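Local coordinates for gamma-glutamyltranspeptidase (Klebsiella pneumoniae subsp. pneumoniae, PDB 5HFT), which converts oxamate to oxalate in the uric acid degradation pathway and belongs to the gamma-glutamyltransferase family, at residues 125-130 and 225-230; 133-138 and 253-258; 164-169 and 204-209; 171-176 and 200-205; 280-285 and 313-318. All blocks are in the same frame, centred on the assembly; numbering follows the deposited sequence.

Interaction 1 of 5, residues 125-130 and 225-230; sequences LTVAGT and SFYRGP
Y227 reaches across to the backbone of A128, its hydroxyl donating a hydrogen bond to A128 O. The modelled separation of OH and O, 2.5 Å, is too short to be trusted in detail at this resolution. A128 O lies at the edge of the phenol ring, near its plane. The same hydroxyl is hydrogen-bonded to S132 N, so a buried tyrosine suits this place: one oxygen links two backbone groups, and the ring packs against V127 and F226. With CG anti to its own carbonyl carbon (chi1 -51°), the ring is directed at the loop. On the same rim, V127 CG1 packs at 4.1 Å from Y227 CE2, the two side chains crossing at a slant. F226 takes a different first torsion, CG anti to the backbone N (chi1 -174°), yet its ring also runs to the loop, beside the tyrosine. Its CZ lies 4.4 Å from A128 CB; the small methyl lets the aromatic pair come close to the main chain. The two rings also support each other, F226 CD1 standing over one face of Y227 toward its rim. The short helix 225-228 thus presses two aromatics against the loop leading into helix 130-144. F226 is backed by L218 of helix 209-221 and by L231 and L235 of helix 230-242, while Y227 and V127 meet L251 of helix 248-252.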
# COMPACT_ATOMS: atom_id res chain seq x y z
N LEU A 125 6.17 -11.62 -13.91
CA LEU A 125 5.71 -13.01 -13.87
C LEU A 125 4.49 -13.25 -12.95
O LEU A 125 3.82 -14.28 -13.13
CB LEU A 125 6.86 -13.93 -13.43
CG LEU A 125 7.20 -14.05 -11.94
CD1 LEU A 125 8.31 -15.07 -11.72
CD2 LEU A 125 7.57 -12.70 -11.30
N THR A 126 4.18 -12.38 -11.99
CA THR A 126 2.99 -12.55 -11.16
C THR A 126 1.87 -11.61 -11.60
O THR A 126 2.12 -10.55 -12.18
CB THR A 126 3.24 -12.32 -9.67
OG1 THR A 126 3.51 -10.93 -9.46
CG2 THR A 126 4.39 -13.17 -9.15
N VAL A 127 0.64 -12.03 -11.32
CA VAL A 127 -0.57 -11.29 -11.69
C VAL A 127 -0.70 -10.01 -10.85
O VAL A 127 -0.16 -9.91 -9.74
CB VAL A 127 -1.78 -12.22 -11.51
CG1 VAL A 127 -3.12 -11.49 -11.70
CG2 VAL A 127 -1.68 -13.41 -12.44
N ALA A 128 -1.40 -9.01 -11.39
CA ALA A 128 -1.58 -7.72 -10.75
C ALA A 128 -2.91 -7.69 -9.99
O ALA A 128 -3.97 -7.88 -10.59
CB ALA A 128 -1.52 -6.61 -11.79
N GLY A 129 -2.85 -7.43 -8.68
CA GLY A 129 -4.03 -7.63 -7.86
C GLY A 129 -4.91 -6.46 -7.46
O GLY A 129 -6.10 -6.68 -7.22
N THR A 130 -4.37 -5.23 -7.39
CA THR A 130 -5.12 -4.11 -6.80
C THR A 130 -6.53 -4.04 -7.32
O THR A 130 -7.49 -3.88 -6.56
CB THR A 130 -4.46 -2.75 -7.05
OG1 THR A 130 -3.86 -2.67 -8.36
CG2 THR A 130 -3.51 -2.37 -5.97
N SER A 225 -13.70 -6.26 -15.41
CA SER A 225 -13.31 -6.52 -16.79
C SER A 225 -11.81 -6.59 -16.96
O SER A 225 -11.32 -7.13 -17.95
CB SER A 225 -13.90 -5.45 -17.71
OG SER A 225 -13.21 -4.22 -17.59
N PHE A 226 -11.05 -6.07 -15.99
CA PHE A 226 -9.60 -6.20 -15.98
C PHE A 226 -9.17 -7.66 -16.01
O PHE A 226 -8.13 -7.99 -16.60
CB PHE A 226 -9.06 -5.47 -14.75
CG PHE A 226 -7.56 -5.37 -14.66
CD1 PHE A 226 -6.81 -6.44 -14.19
CD2 PHE A 226 -6.91 -4.18 -14.93
CE1 PHE A 226 -5.43 -6.35 -14.04
CE2 PHE A 226 -5.54 -4.08 -14.79
CZ PHE A 226 -4.80 -5.18 -14.34
N TYR A 227 -9.94 -8.55 -15.38
CA TYR A 227 -9.61 -9.97 -15.36
C TYR A 227 -10.57 -10.84 -16.17
O TYR A 227 -10.20 -11.97 -16.51
CB TYR A 227 -9.58 -10.50 -13.92
CG TYR A 227 -8.73 -9.68 -12.98
CD1 TYR A 227 -9.19 -8.47 -12.46
CD2 TYR A 227 -7.45 -10.10 -12.62
CE1 TYR A 227 -8.41 -7.70 -11.60
CE2 TYR A 227 -6.66 -9.34 -11.75
CZ TYR A 227 -7.15 -8.14 -11.25
OH TYR A 227 -6.37 -7.38 -10.40
N ARG A 228 -11.77 -10.34 -16.49
CA ARG A 228 -12.83 -11.15 -17.09
C ARG A 228 -13.62 -10.42 -18.18
O ARG A 228 -14.72 -10.86 -18.53
CB ARG A 228 -13.80 -11.65 -16.00
CG ARG A 228 -13.21 -12.76 -15.15
CD ARG A 228 -13.71 -12.80 -13.71
NE ARG A 228 -12.66 -13.39 -12.89
CZ ARG A 228 -12.09 -12.80 -11.84
NH1 ARG A 228 -12.51 -11.62 -11.43
NH2 ARG A 228 -11.12 -13.43 -11.20
N GLY A 229 -13.10 -9.32 -18.72
CA GLY A 229 -13.78 -8.58 -19.75
C GLY A 229 -12.86 -8.21 -20.90
O GLY A 229 -11.80 -8.81 -21.09
N PRO A 230 -13.28 -7.22 -21.71
CA PRO A 230 -12.46 -6.79 -22.87
C PRO A 230 -11.04 -6.40 -22.52
O PRO A 230 -10.09 -6.77 -23.23
CB PRO A 230 -13.24 -5.60 -23.45
CG PRO A 230 -14.67 -5.85 -23.05
CD PRO A 230 -14.60 -6.54 -21.69

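Interaction 2 of 5, residues 133-138 and 253-258; sequences GWVEAL and AHRARR
E136 and R258 meet as carboxylate and guanidinium with their planes 71° apart, so they form a single-atom salt bridge and not a flat two-pronged pair. The link runs from R258 NH1 to E136 OE2 with an N-H...O angle of 155°, and OE2 sits at the guanidinium edge, near its plane. The modelled length is implausibly short and therefore doubtful, although opposite charges at this place are consistent with an ion pair. E136 leaves the helix with CG anti to the backbone N (chi1 166°), then bends at chi2, which turns the carboxylate toward the loop. R258 folds twice, at chi2 and chi3, bringing its aliphatic CD alongside the same oxygen. Long, flexible side chains suit this partly exposed edge of the contact, since each must curl to find the other. Gamma-glutamyltransferases are Ntn hydrolases, whose fold packs helices on β-sheet, and here helix 130-144 is flanked by the loop that joins helix 248-252 to strand 262-266. Both segments rest on strand 93-97, E136 and A256 on I95 and R258 on I93. At the G133 end of the helical segment the approach is tight. G133 has no side chain and A256 only a methyl, so their CA atoms come within 5.6 Å. A256 CB points at the helix and lies 4.2 Å from both G133 N and E136 CB. On the far side of A256 from R258, the R255 guanidinium comes obliquely to V135, its NH1 4.4 Å from CG1.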
# COMPACT_ATOMS: atom_id res chain seq x y z
N GLY A 133 -8.67 -5.94 -5.66
CA GLY A 133 -8.95 -5.39 -4.35
C GLY A 133 -10.03 -4.34 -4.43
O GLY A 133 -10.93 -4.31 -3.59
N TRP A 134 -9.99 -3.50 -5.45
CA TRP A 134 -11.06 -2.51 -5.58
C TRP A 134 -12.41 -3.19 -5.77
O TRP A 134 -13.39 -2.80 -5.14
CB TRP A 134 -10.79 -1.56 -6.75
CG TRP A 134 -9.41 -0.95 -6.81
CD1 TRP A 134 -8.41 -1.03 -5.88
CD2 TRP A 134 -8.87 -0.24 -7.92
NE1 TRP A 134 -7.28 -0.38 -6.33
CE2 TRP A 134 -7.55 0.12 -7.58
CE3 TRP A 134 -9.38 0.15 -9.16
CZ2 TRP A 134 -6.73 0.84 -8.45
CZ3 TRP A 134 -8.57 0.87 -10.01
CH2 TRP A 134 -7.27 1.21 -9.65
N VAL A 135 -12.47 -4.22 -6.62
CA VAL A 135 -13.77 -4.85 -6.90
C VAL A 135 -14.31 -5.50 -5.64
O VAL A 135 -15.51 -5.42 -5.37
CB VAL A 135 -13.69 -5.84 -8.09
CG1 VAL A 135 -12.78 -7.00 -7.81
CG2 VAL A 135 -15.07 -6.39 -8.41
N GLU A 136 -13.43 -6.13 -4.84
CA GLU A 136 -13.88 -6.79 -3.61
C GLU A 136 -14.29 -5.79 -2.53
O GLU A 136 -15.34 -5.94 -1.90
CB GLU A 136 -12.78 -7.72 -3.08
CG GLU A 136 -13.04 -8.16 -1.64
CD GLU A 136 -13.74 -9.50 -1.55
OE1 GLU A 136 -13.74 -10.22 -2.57
OE2 GLU A 136 -14.28 -9.83 -0.47
N ALA A 137 -13.46 -4.78 -2.29
CA ALA A 137 -13.81 -3.77 -1.29
C ALA A 137 -15.13 -3.09 -1.63
O ALA A 137 -15.91 -2.74 -0.73
CB ALA A 137 -12.69 -2.73 -1.18
N LEU A 138 -15.40 -2.88 -2.91
CA LEU A 138 -16.63 -2.20 -3.29
C LEU A 138 -17.85 -3.06 -2.99
O LEU A 138 -18.86 -2.55 -2.50
CB LEU A 138 -16.61 -1.83 -4.77
CG LEU A 138 -15.73 -0.64 -5.14
CD1 LEU A 138 -15.64 -0.53 -6.67
CD2 LEU A 138 -16.25 0.65 -4.50
N ALA A 253 -8.92 -16.56 -13.55
CA ALA A 253 -8.93 -17.40 -12.35
C ALA A 253 -8.64 -16.66 -11.05
O ALA A 253 -8.45 -17.32 -10.02
CB ALA A 253 -7.93 -18.56 -12.48
N HIS A 254 -8.55 -15.33 -11.05
CA HIS A 254 -7.92 -14.61 -9.95
C HIS A 254 -8.93 -13.79 -9.17
O HIS A 254 -9.66 -12.97 -9.75
CB HIS A 254 -6.79 -13.72 -10.45
CG HIS A 254 -6.18 -12.90 -9.36
ND1 HIS A 254 -6.61 -11.63 -9.04
CD2 HIS A 254 -5.18 -13.19 -8.49
CE1 HIS A 254 -5.89 -11.17 -8.03
NE2 HIS A 254 -5.02 -12.10 -7.67
N ARG A 255 -8.96 -13.98 -7.86
CA ARG A 255 -9.77 -13.18 -6.95
C ARG A 255 -8.90 -12.62 -5.84
O ARG A 255 -7.89 -13.22 -5.46
CB ARG A 255 -10.95 -14.00 -6.34
CG ARG A 255 -12.15 -14.24 -7.28
CD ARG A 255 -13.15 -13.06 -7.23
NE ARG A 255 -14.08 -13.06 -8.37
CZ ARG A 255 -14.82 -12.01 -8.73
NH1 ARG A 255 -14.75 -10.88 -8.05
NH2 ARG A 255 -15.63 -12.08 -9.79
N ALA A 256 -9.26 -11.45 -5.34
CA ALA A 256 -8.63 -11.00 -4.10
C ALA A 256 -8.97 -11.99 -2.98
O ALA A 256 -10.12 -12.42 -2.85
CB ALA A 256 -9.10 -9.59 -3.72
N ARG A 257 -7.97 -12.31 -2.17
CA ARG A 257 -8.13 -13.18 -1.02
C ARG A 257 -8.67 -12.40 0.17
O ARG A 257 -8.70 -11.17 0.18
CB ARG A 257 -6.79 -13.80 -0.65
CG ARG A 257 -6.22 -14.71 -1.72
CD ARG A 257 -4.71 -14.73 -1.70
NE ARG A 257 -4.20 -15.04 -3.03
CZ ARG A 257 -3.09 -14.53 -3.56
NH1 ARG A 257 -2.37 -13.66 -2.86
NH2 ARG A 257 -2.71 -14.87 -4.79
N ARG A 258 -9.17 -13.12 1.17
CA ARG A 258 -9.67 -12.50 2.40
C ARG A 258 -9.16 -13.24 3.61
O ARG A 258 -9.92 -13.90 4.31
CB ARG A 258 -11.20 -12.44 2.41
CG ARG A 258 -11.76 -11.67 1.25
CD ARG A 258 -12.12 -10.28 1.69
NE ARG A 258 -12.94 -10.36 2.89
CZ ARG A 258 -14.25 -10.26 2.89
NH1 ARG A 258 -14.91 -10.07 1.75
NH2 ARG A 258 -14.91 -10.37 4.05

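Interaction 3 of 5, residues 164-169 and 204-209; sequences DGIPVT and SRFRQP
I166 N donates to F206 O at 2.8 Å, with the donor tilted 23° from the carbonyl plane. F206 N returns a bond to I166 O at 3.1 Å, making the two residues an antiparallel hydrogen-bonded pair. The ladder extends to V168 N, which bonds S204 O at 2.9 Å. P167 and R205 form the non-hydrogen-bonded pair between them, a place where proline costs nothing because no N-H is called for. I166 and F206 point to the same side of this two-stranded sheet, I166 CG1 lying 4.2 Å from F206 CB at the edge of the phenyl ring. V168 CG2, anti to its carbonyl carbon, packs against F206 CB, adding a third apolar group. Across the sheet, R205 runs extended from CG to NE, which carries NE to D164 O. NE is hydrogen-bonded to it, at a length too short to trust, and NH1 adds a weak bond. D164 O stands 3.9 Å above the plane of the R207 guanidinium, over its centre. G165 has a positive phi (115°); at these angles a CB would press on the carbonyl O of D164 and would also run into R205 CG. The chemistry is divided: backbone bonds set the register, I166 and F206 bury one face, and arginines on the exposed side probably offset the partial negative charge of the D164 carbonyl, near where helix 156-164 gives way to the strand.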
# COMPACT_ATOMS: atom_id res chain seq x y z
N ASP A 164 -5.41 14.83 -19.30
CA ASP A 164 -5.17 16.26 -19.22
C ASP A 164 -3.90 16.59 -18.48
O ASP A 164 -3.42 17.72 -18.57
CB ASP A 164 -6.40 16.91 -18.59
CG ASP A 164 -7.69 16.47 -19.28
OD1 ASP A 164 -7.86 16.84 -20.46
OD2 ASP A 164 -8.48 15.69 -18.72
N GLY A 165 -3.39 15.65 -17.70
CA GLY A 165 -2.03 15.70 -17.22
C GLY A 165 -1.94 15.85 -15.71
O GLY A 165 -2.88 16.28 -15.05
N ILE A 166 -0.76 15.55 -15.19
CA ILE A 166 -0.46 15.70 -13.77
C ILE A 166 0.70 16.67 -13.66
O ILE A 166 1.48 16.86 -14.62
CB ILE A 166 -0.12 14.35 -13.10
CG1 ILE A 166 1.14 13.72 -13.73
CG2 ILE A 166 -1.30 13.41 -13.18
CD1 ILE A 166 1.88 12.74 -12.86
N PRO A 167 0.86 17.31 -12.51
CA PRO A 167 2.12 18.02 -12.24
C PRO A 167 3.19 16.99 -11.95
O PRO A 167 3.06 16.22 -11.00
CB PRO A 167 1.79 18.87 -11.01
CG PRO A 167 0.27 18.88 -10.92
CD PRO A 167 -0.17 17.57 -11.49
N VAL A 168 4.23 16.95 -12.79
CA VAL A 168 5.26 15.94 -12.56
C VAL A 168 5.83 16.14 -11.17
O VAL A 168 6.32 17.22 -10.83
CB VAL A 168 6.35 15.98 -13.65
CG1 VAL A 168 7.46 14.99 -13.35
CG2 VAL A 168 5.75 15.61 -14.96
N THR A 169 5.71 15.12 -10.35
CA THR A 169 6.42 15.16 -9.08
C THR A 169 7.93 15.08 -9.30
O THR A 169 8.42 14.56 -10.30
CB THR A 169 5.91 14.03 -8.19
OG1 THR A 169 5.67 12.87 -9.02
CG2 THR A 169 4.64 14.46 -7.47
N SER A 204 6.31 20.06 -14.69
CA SER A 204 5.75 20.07 -16.04
C SER A 204 4.47 19.26 -16.09
O SER A 204 4.21 18.40 -15.25
CB SER A 204 6.73 19.47 -17.05
OG SER A 204 7.12 18.16 -16.65
N ARG A 205 3.66 19.55 -17.10
CA ARG A 205 2.43 18.80 -17.33
C ARG A 205 2.79 17.51 -18.05
O ARG A 205 3.50 17.53 -19.06
CB ARG A 205 1.43 19.63 -18.14
CG ARG A 205 0.03 19.01 -18.23
CD ARG A 205 -1.01 20.07 -18.52
NE ARG A 205 -2.35 19.72 -18.05
CZ ARG A 205 -3.20 20.61 -17.55
NH1 ARG A 205 -4.42 20.25 -17.14
NH2 ARG A 205 -2.82 21.88 -17.43
N PHE A 206 2.32 16.38 -17.52
CA PHE A 206 2.66 15.05 -18.04
C PHE A 206 1.37 14.29 -18.24
O PHE A 206 0.56 14.18 -17.31
CB PHE A 206 3.59 14.31 -17.08
CG PHE A 206 3.96 12.92 -17.52
CD1 PHE A 206 4.90 12.74 -18.53
CD2 PHE A 206 3.42 11.81 -16.90
CE1 PHE A 206 5.27 11.47 -18.94
CE2 PHE A 206 3.78 10.54 -17.29
CZ PHE A 206 4.72 10.37 -18.33
N ARG A 207 1.15 13.80 -19.46
CA ARG A 207 -0.06 13.10 -19.86
C ARG A 207 0.20 11.61 -19.89
O ARG A 207 1.33 11.15 -19.78
CB ARG A 207 -0.57 13.59 -21.23
CG ARG A 207 -1.37 14.89 -21.17
CD ARG A 207 -1.56 15.54 -22.51
NE ARG A 207 -2.67 16.51 -22.51
CZ ARG A 207 -2.52 17.84 -22.37
NH1 ARG A 207 -1.31 18.37 -22.20
NH2 ARG A 207 -3.59 18.63 -22.38
N GLN A 208 -0.88 10.85 -19.90
CA GLN A 208 -0.81 9.40 -20.06
C GLN A 208 -2.02 9.04 -20.89
O GLN A 208 -3.05 8.60 -20.37
CB GLN A 208 -0.79 8.65 -18.72
CG GLN A 208 0.52 8.77 -17.93
CD GLN A 208 0.48 8.01 -16.59
OE1 GLN A 208 0.72 8.57 -15.52
NE2 GLN A 208 0.20 6.71 -16.67
N PRO A 209 -1.96 9.27 -22.20
CA PRO A 209 -3.14 9.06 -23.04
C PRO A 209 -3.54 7.61 -23.10
O PRO A 209 -4.73 7.31 -23.25
CB PRO A 209 -2.71 9.59 -24.41
CG PRO A 209 -1.41 10.27 -24.19
CD PRO A 209 -0.79 9.64 -23.01

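Interaction 4 of 5, residues 171-176 and 200-205; sequences SQAHAT and PRPGSR
T176 turns its methyl to the ring of P200, and its two branches do different work. Its CB points toward the loop; OG1 lies beside the backbone N (chi1 -61°), which leaves CG2 anti to that N. CG2 then meets P200 CD at 4.2 Å, the two side chains crossing at about a right angle. The other branch, OG1, folds back on its own helix and donates to Q172 O at 2.8 Å, nearly along the C=O axis. That carbonyl also receives T176 N, so the polar tip is satisfied within the helix and only the methyl need face the proline. Threonine suits the place for that reason. One turn back, A173 provides the closest approach. Its CB lies 3.3 Å from P200 O and 3.6 Å from P202 CG, and the small methyl allows the A173 and P200 CA atoms to come within 5.7 Å. Q172 adds a looser touch at the end of its extended chain, NE2 being 4.5 Å from P200 CG. P202 is the second residue of a type II turn from R201 to S204, where proline's fixed phi fits. The third, G203, has phi 84°, a value easily reached without a side chain. S204 N closes the turn on R201 O at 3.2 Å. The prolines thus lie along helix 170-178, in the loop that leads from helix 189-193 to strand 205-206, while A175 and T176 also touch the other protein chain of the assembly.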
# COMPACT_ATOMS: atom_id res chain seq x y z
N SER A 171 9.90 13.27 -7.39
CA SER A 171 10.37 11.90 -7.21
C SER A 171 10.11 11.05 -8.45
O SER A 171 10.91 10.17 -8.77
CB SER A 171 9.75 11.26 -5.97
OG SER A 171 8.35 11.18 -6.09
N GLN A 172 9.02 11.33 -9.19
CA GLN A 172 8.81 10.69 -10.49
C GLN A 172 9.91 11.07 -11.47
O GLN A 172 10.38 10.23 -12.25
CB GLN A 172 7.46 11.07 -11.08
CG GLN A 172 7.31 10.61 -12.50
CD GLN A 172 5.97 10.95 -13.08
OE1 GLN A 172 5.06 11.37 -12.36
NE2 GLN A 172 5.82 10.77 -14.40
N ALA A 173 10.29 12.35 -11.50
CA ALA A 173 11.41 12.76 -12.33
C ALA A 173 12.71 12.09 -11.88
O ALA A 173 13.47 11.58 -12.70
CB ALA A 173 11.55 14.28 -12.32
N HIS A 174 12.96 12.08 -10.57
CA HIS A 174 14.20 11.50 -10.06
C HIS A 174 14.26 10.00 -10.32
O HIS A 174 15.25 9.50 -10.86
CB HIS A 174 14.34 11.79 -8.56
CG HIS A 174 15.61 11.28 -7.94
ND1 HIS A 174 15.65 10.14 -7.16
CD2 HIS A 174 16.88 11.75 -7.99
CE1 HIS A 174 16.89 9.94 -6.75
NE2 HIS A 174 17.66 10.90 -7.24
N ALA A 175 13.21 9.28 -9.94
CA ALA A 175 13.18 7.84 -10.19
C ALA A 175 13.41 7.51 -11.66
O ALA A 175 14.17 6.60 -11.98
CB ALA A 175 11.85 7.25 -9.72
N THR A 176 12.76 8.26 -12.56
CA THR A 176 12.93 8.05 -13.99
C THR A 176 14.36 8.34 -14.44
O THR A 176 14.93 7.59 -15.23
CB THR A 176 11.93 8.88 -14.77
OG1 THR A 176 10.61 8.45 -14.41
CG2 THR A 176 12.14 8.71 -16.27
N PRO A 200 11.12 13.50 -17.48
CA PRO A 200 10.34 14.74 -17.58
C PRO A 200 10.73 15.71 -16.49
O PRO A 200 11.18 15.32 -15.41
CB PRO A 200 8.89 14.28 -17.43
CG PRO A 200 8.98 12.96 -16.73
CD PRO A 200 10.27 12.33 -17.15
N ARG A 201 10.58 16.99 -16.78
CA ARG A 201 11.00 18.03 -15.84
C ARG A 201 10.00 18.14 -14.70
O ARG A 201 8.79 18.11 -14.93
CB ARG A 201 11.15 19.38 -16.56
N PRO A 202 10.47 18.21 -13.45
CA PRO A 202 9.55 18.45 -12.33
C PRO A 202 8.74 19.72 -12.56
O PRO A 202 9.24 20.71 -13.10
CB PRO A 202 10.50 18.58 -11.14
CG PRO A 202 11.73 17.79 -11.54
CD PRO A 202 11.86 18.00 -13.01
N GLY A 203 7.46 19.69 -12.18
CA GLY A 203 6.62 20.85 -12.39
C GLY A 203 6.00 20.98 -13.77
O GLY A 203 5.20 21.90 -13.97
N SER A 204 6.31 20.06 -14.69
CA SER A 204 5.75 20.07 -16.04
C SER A 204 4.47 19.26 -16.09
O SER A 204 4.21 18.40 -15.25
CB SER A 204 6.73 19.47 -17.05
OG SER A 204 7.12 18.16 -16.65
N ARG A 205 3.66 19.55 -17.10
CA ARG A 205 2.43 18.80 -17.33
C ARG A 205 2.79 17.51 -18.05
O ARG A 205 3.50 17.53 -19.06
CB ARG A 205 1.43 19.63 -18.14
CG ARG A 205 0.03 19.01 -18.23
CD ARG A 205 -1.01 20.07 -18.52
NE ARG A 205 -2.35 19.72 -18.05
CZ ARG A 205 -3.20 20.61 -17.55
NH1 ARG A 205 -4.42 20.25 -17.14
NH2 ARG A 205 -2.82 21.88 -17.43

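Interaction 5 of 5, residues 280-285 and 313-318; sequences GLVSLA and RAFALR
L281 opens the contact by setting CD2 against the base of R318, 3.9 Å from its CA and 4.0 Å from its CB. Carbon meets carbon here: the arginine offers its aliphatic root to the leucine, while its chain bends at chi3 and carries NH2 to the edge of the F315 ring. V282, the residue with the most surface buried, follows. Its CG2 stands anti to the backbone N, which directs it over the F315 ring, 3.5 Å from the centroid and only 9° off the ring normal. This is a CH-pi contact, with the methyl over the middle of the face. F315 leaves its helix pointing away, and its chi1 of -78° brings the ring back over the valine. R318 NH2 lies in the plane of that ring, so phenyl and guanidinium lie next to each other at the exposed edge of the contact. V282 O also faces A314 CB at 4.3 Å, where a bare methyl lets the helices draw near. One turn farther on, A285 CB meets L317 CD2 at 4.4 Å, a small residue again paired with a larger one. The segment axes approach to 8.8 Å with their directions 144° apart, so the helices run roughly antiparallel. Helix 277-287 has neighbours on several flanks: L281 and A285 also touch L336, L284 packs on L262 and L264 of strand 262-266, and S283 meets the other protein chain, while on helix 309-318 L317 touches L335.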
# COMPACT_ATOMS: atom_id res chain seq x y z
N GLY A 280 4.72 -11.69 10.37
CA GLY A 280 4.18 -10.64 11.20
C GLY A 280 4.21 -10.92 12.68
O GLY A 280 3.94 -10.03 13.49
N LEU A 281 4.51 -12.17 13.06
CA LEU A 281 4.67 -12.49 14.47
C LEU A 281 5.72 -11.60 15.12
O LEU A 281 5.50 -11.03 16.19
CB LEU A 281 5.04 -13.96 14.64
CG LEU A 281 5.58 -14.29 16.04
CD1 LEU A 281 4.45 -14.55 17.03
CD2 LEU A 281 6.53 -15.46 15.96
N VAL A 282 6.88 -11.44 14.46
CA VAL A 282 7.98 -10.70 15.07
C VAL A 282 7.58 -9.25 15.33
O VAL A 282 7.83 -8.71 16.42
CB VAL A 282 9.26 -10.82 14.23
CG1 VAL A 282 9.06 -10.29 12.80
CG2 VAL A 282 10.41 -10.10 14.91
N SER A 283 6.93 -8.60 14.36
CA SER A 283 6.60 -7.19 14.54
C SER A 283 5.59 -7.00 15.67
O SER A 283 5.77 -6.15 16.54
CB SER A 283 6.08 -6.59 13.24
OG SER A 283 5.74 -5.22 13.44
N LEU A 284 4.51 -7.79 15.66
CA LEU A 284 3.47 -7.63 16.68
C LEU A 284 3.98 -7.97 18.07
O LEU A 284 3.61 -7.32 19.05
CB LEU A 284 2.27 -8.52 16.35
CG LEU A 284 1.34 -8.10 15.22
CD1 LEU A 284 0.17 -9.09 15.10
CD2 LEU A 284 0.85 -6.66 15.42
N ALA A 285 4.86 -8.98 18.18
CA ALA A 285 5.40 -9.34 19.49
C ALA A 285 6.19 -8.20 20.10
O ALA A 285 6.16 -8.00 21.32
CB ALA A 285 6.27 -10.59 19.37
N ARG A 313 14.86 -10.10 22.00
CA ARG A 313 14.14 -11.23 22.58
C ARG A 313 12.93 -11.66 21.75
O ARG A 313 12.32 -12.69 22.08
CB ARG A 313 13.68 -10.88 24.01
N ALA A 314 12.57 -10.92 20.71
CA ALA A 314 11.37 -11.22 19.92
C ALA A 314 11.66 -12.15 18.75
O ALA A 314 10.97 -13.16 18.59
CB ALA A 314 10.73 -9.93 19.41
N PHE A 315 12.67 -11.83 17.93
CA PHE A 315 13.12 -12.77 16.90
C PHE A 315 13.41 -14.14 17.50
O PHE A 315 13.12 -15.18 16.89
CB PHE A 315 14.36 -12.23 16.19
CG PHE A 315 14.09 -11.17 15.17
CD1 PHE A 315 13.99 -9.84 15.53
CD2 PHE A 315 13.95 -11.50 13.82
CE1 PHE A 315 13.75 -8.85 14.58
CE2 PHE A 315 13.71 -10.53 12.87
CZ PHE A 315 13.61 -9.20 13.25
N ALA A 316 13.98 -14.15 18.71
CA ALA A 316 14.22 -15.40 19.41
C ALA A 316 12.93 -16.20 19.57
O ALA A 316 12.93 -17.43 19.39
CB ALA A 316 14.84 -15.11 20.78
N LEU A 317 11.82 -15.52 19.87
CA LEU A 317 10.55 -16.21 20.05
C LEU A 317 10.06 -16.86 18.77
O LEU A 317 9.29 -17.82 18.84
CB LEU A 317 9.49 -15.24 20.57
CG LEU A 317 8.10 -15.83 20.86
CD1 LEU A 317 8.06 -16.43 22.25
CD2 LEU A 317 7.03 -14.76 20.71
N ARG A 318 10.47 -16.35 17.60
CA ARG A 318 10.12 -17.03 16.36
C ARG A 318 10.86 -18.36 16.23
O ARG A 318 10.27 -19.36 15.81
CB ARG A 318 10.42 -16.13 15.15
CG ARG A 318 9.80 -16.61 13.83
CD ARG A 318 10.15 -15.70 12.66
NE ARG A 318 11.59 -15.58 12.47
CZ ARG A 318 12.17 -14.62 11.76
NH1 ARG A 318 11.43 -13.69 11.17
NH2 ARG A 318 13.50 -14.57 11.65

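From the N terminus, interaction 1 opens first, at the loop before helix 130-144, and interaction 2 opens on that helix. Interaction 1 closes at 225-230 before interaction 2 closes at 253-258, so the two loops cross; their contacts also touch in space. Inside both lie interactions 3 and 4, whose first segments, strand 166-167 and helix 170-178, follow one another and whose second segments share S204 and R205. Together they fold the connection through helix 189-193 back on itself. Interaction 5 comes in series after all four, joining helices 277-287 and 309-318, its centre about 35 Å from that of interaction 1.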